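Local coordinates for GCN5-related N-acetyltransferase (PDB 4J3G), which probably transfers an acetyl group from acetyl-CoA to an amino group, perhaps the N-terminal alanine of a ribosomal protein, at residues A50-T55 against K166-K171. Sequence-based numbering, arbitrary orientation.
With EDO (1,2-ethanediol), chain G.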
loop_
_atom_site.group_PDB
_atom_site.type_symbol
_atom_site.label_atom_id
_atom_site.label_comp_id
_atom_site.label_asym_id
_atom_site.label_seq_id
_atom_site.Cartn_x
_atom_site.Cartn_y
_atom_site.Cartn_z
ATOM N N ALA A 50 -3.414 -4.832 15.801
ATOM C CA ALA A 50 -2.206 -4.133 15.306
ATOM C C ALA A 50 -1.539 -4.722 14.050
ATOM O O ALA A 50 -0.736 -4.074 13.411
ATOM C CB ALA A 50 -1.182 -4.067 16.423
ATOM N N ILE A 51 -1.766 -5.984 13.789
ATOM C CA ILE A 51 -1.254 -6.642 12.644
ATOM C C ILE A 51 -2.508 -7.317 12.119
ATOM O O ILE A 51 -3.185 -7.983 12.871
ATOM C CB ILE A 51 -0.211 -7.743 12.984
ATOM C CG1 ILE A 51 0.993 -7.137 13.708
ATOM C CG2 ILE A 51 0.284 -8.430 11.706
ATOM C CD1 ILE A 51 2.189 -8.063 13.860
ATOM N N TRP A 52 -2.809 -7.114 10.832
ATOM C CA TRP A 52 -3.982 -7.739 10.189
ATOM C C TRP A 52 -3.568 -8.969 9.400
ATOM O O TRP A 52 -3.830 -9.112 8.188
ATOM C CB TRP A 52 -4.725 -6.738 9.308
ATOM C CG TRP A 52 -5.288 -5.577 10.085
ATOM C CD1 TRP A 52 -5.285 -5.412 11.431
ATOM C CD2 TRP A 52 -5.926 -4.405 9.537
ATOM N NE1 TRP A 52 -5.883 -4.205 11.765
ATOM C CE2 TRP A 52 -6.274 -3.573 10.615
ATOM C CE3 TRP A 52 -6.212 -3.980 8.245
ATOM C CZ2 TRP A 52 -6.929 -2.355 10.436
ATOM C CZ3 TRP A 52 -6.846 -2.781 8.069
ATOM C CH2 TRP A 52 -7.187 -1.976 9.154
ATOM N N ASN A 53 -2.808 -9.800 10.088
ATOM C CA ASN A 53 -2.595 -11.199 9.731
ATOM C C ASN A 53 -3.145 -12.026 10.893
ATOM O O ASN A 53 -3.106 -11.562 12.026
ATOM C CB ASN A 53 -1.102 -11.490 9.644
ATOM C CG ASN A 53 -0.457 -11.000 8.347
ATOM O OD1 ASN A 53 -1.124 -10.687 7.368
ATOM N ND2 ASN A 53 0.868 -10.976 8.340
ATOM N N GLU A 54 -3.668 -13.207 10.613
ATOM C CA GLU A 54 -4.206 -14.099 11.652
ATOM C C GLU A 54 -3.338 -15.349 11.804
ATOM O O GLU A 54 -3.531 -16.141 12.739
ATOM C CB GLU A 54 -5.694 -14.467 11.358
ATOM C CG GLU A 54 -6.634 -13.334 11.734
ATOM C CD GLU A 54 -8.098 -13.490 11.274
ATOM O OE1 GLU A 54 -8.387 -13.247 10.077
ATOM O OE2 GLU A 54 -8.984 -13.749 12.128
ATOM N N THR A 55 -2.329 -15.485 10.953
ATOM C CA THR A 55 -1.580 -16.722 10.867
ATOM C C THR A 55 -0.317 -16.637 11.689
ATOM O O THR A 55 0.508 -15.769 11.472
ATOM C CB THR A 55 -1.211 -17.028 9.417
ATOM O OG1 THR A 55 -2.407 -17.163 8.654
ATOM C CG2 THR A 55 -0.416 -18.347 9.318
ATOM N N LYS A 166 -12.208 2.832 5.013
ATOM C CA LYS A 166 -13.130 2.030 5.730
ATOM C C LYS A 166 -13.277 0.622 5.166
ATOM O O LYS A 166 -13.341 0.423 3.931
ATOM C CB LYS A 166 -14.472 2.709 5.723
ATOM C CG LYS A 166 -14.446 4.036 6.458
ATOM C CD LYS A 166 -15.782 4.720 6.351
ATOM C CE LYS A 166 -15.809 5.995 7.164
ATOM N NZ LYS A 166 -17.212 6.349 7.477
ATOM N N GLN A 167 -13.295 -0.334 6.102
ATOM C CA GLN A 167 -13.581 -1.738 5.818
ATOM C C GLN A 167 -12.554 -2.397 4.895
ATOM O O GLN A 167 -12.885 -3.356 4.192
ATOM C CB GLN A 167 -14.988 -1.899 5.196
ATOM C CG GLN A 167 -16.139 -1.245 5.959
ATOM C CD GLN A 167 -17.301 -2.204 6.172
ATOM O OE1 GLN A 167 -17.643 -3.002 5.293
ATOM N NE2 GLN A 167 -17.901 -2.144 7.347
ATOM N N VAL A 168 -11.361 -1.855 4.860
ATOM C CA VAL A 168 -10.302 -2.395 3.965
ATOM C C VAL A 168 -9.574 -3.587 4.527
ATOM O O VAL A 168 -8.907 -4.295 3.789
ATOM C CB VAL A 168 -9.252 -1.350 3.529
ATOM C CG1 VAL A 168 -9.859 -0.386 2.567
ATOM C CG2 VAL A 168 -8.527 -0.725 4.705
ATOM N N GLY A 169 -9.734 -3.837 5.827
ATOM C CA GLY A 169 -9.160 -5.020 6.456
ATOM C C GLY A 169 -10.226 -5.911 7.037
ATOM O O GLY A 169 -11.364 -5.510 7.201
ATOM N N GLN A 170 -9.837 -7.140 7.313
ATOM C CA GLN A 170 -10.697 -8.056 8.002
ATOM C C GLN A 170 -9.864 -8.860 8.995
ATOM O O GLN A 170 -8.798 -9.366 8.651
ATOM C CB GLN A 170 -11.378 -9.002 7.021
ATOM C CG GLN A 170 -12.520 -9.750 7.674
ATOM C CD GLN A 170 -13.171 -10.719 6.735
ATOM O OE1 GLN A 170 -12.486 -11.442 5.993
ATOM N NE2 GLN A 170 -14.496 -10.773 6.775
ATOM N N LYS A 171 -10.384 -9.010 10.210
ATOM C CA LYS A 171 -9.756 -9.891 11.220
ATOM C C LYS A 171 -10.819 -10.318 12.235
ATOM O O LYS A 171 -11.666 -9.535 12.552
ATOM C CB LYS A 171 -8.639 -9.168 11.953
ATOM C CG LYS A 171 -7.731 -10.128 12.699
ATOM C CD LYS A 171 -6.485 -9.441 13.228
ATOM C CE LYS A 171 -5.636 -10.442 13.994
ATOM N NZ LYS A 171 -4.325 -9.910 14.464
HETATM C C1 EDO G . -2.996 -2.245 11.469
HETATM O O1 EDO G . -1.916 -1.705 12.257
HETATM C C2 EDO G . -2.698 -2.099 9.989
HETATM O O2 EDO G . -1.938 -3.223 9.615
HETATM O O HOH W 1 -6.668 -11.641 8.595
#
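K171 reaches from the strand into the loop 50-55 and bonds to its backbone. Its CB leaves the strand pointing at the loop. CG comes next and lies 3.5 Å from E54 CG. CD lies 3.6 Å from I51 O, with W52 CA farther off. CE lies near two carbonyl oxygens, 3.4 Å from N53 O and slightly farther from I51 O. K171 NZ then donates to I51 O at 2.7 Å. The ammonium sits nearly in line with that carbonyl (C=O...N angle 168°). A second bond, from K171 NZ to N53 O, is weak at 3.2 Å. V45 O, near the end of helix 34-47, and T48 O, just beyond it, also accept from NZ. The buried charge is thus met by backbone carbonyls. CG is anti to the backbone N (chi1 -164°), which sets the course of the chain; the extended torsions beyond it give the reach.

In this GNAT fold, strand 160-171 is one of the two outermost strands of the chain's own mixed sheet, beside 174-184. Q170 makes backbone hydrogen bonds to the second subunit. The loop joins helices 34-47 and 59-72. V168 and G169 form a classic beta bulge opposite L176.

W52, in the conformer described here, lies against the bulge. W52 CZ3 is 3.6 Å from G169 CA, where the glycine has no side chain to obstruct the ring. V168 CG2 meets the ring at its edge. A 1,2-ethanediol, probably from the crystallisation liquor, lies over one face.

E54 and K171 run past each other in opposite directions, so their charged ends do not meet. E54 OE2 instead accepts from F172 N, while W52 NE1 donates to L49 O. A water donates to both E54 OE1 and Q170 O.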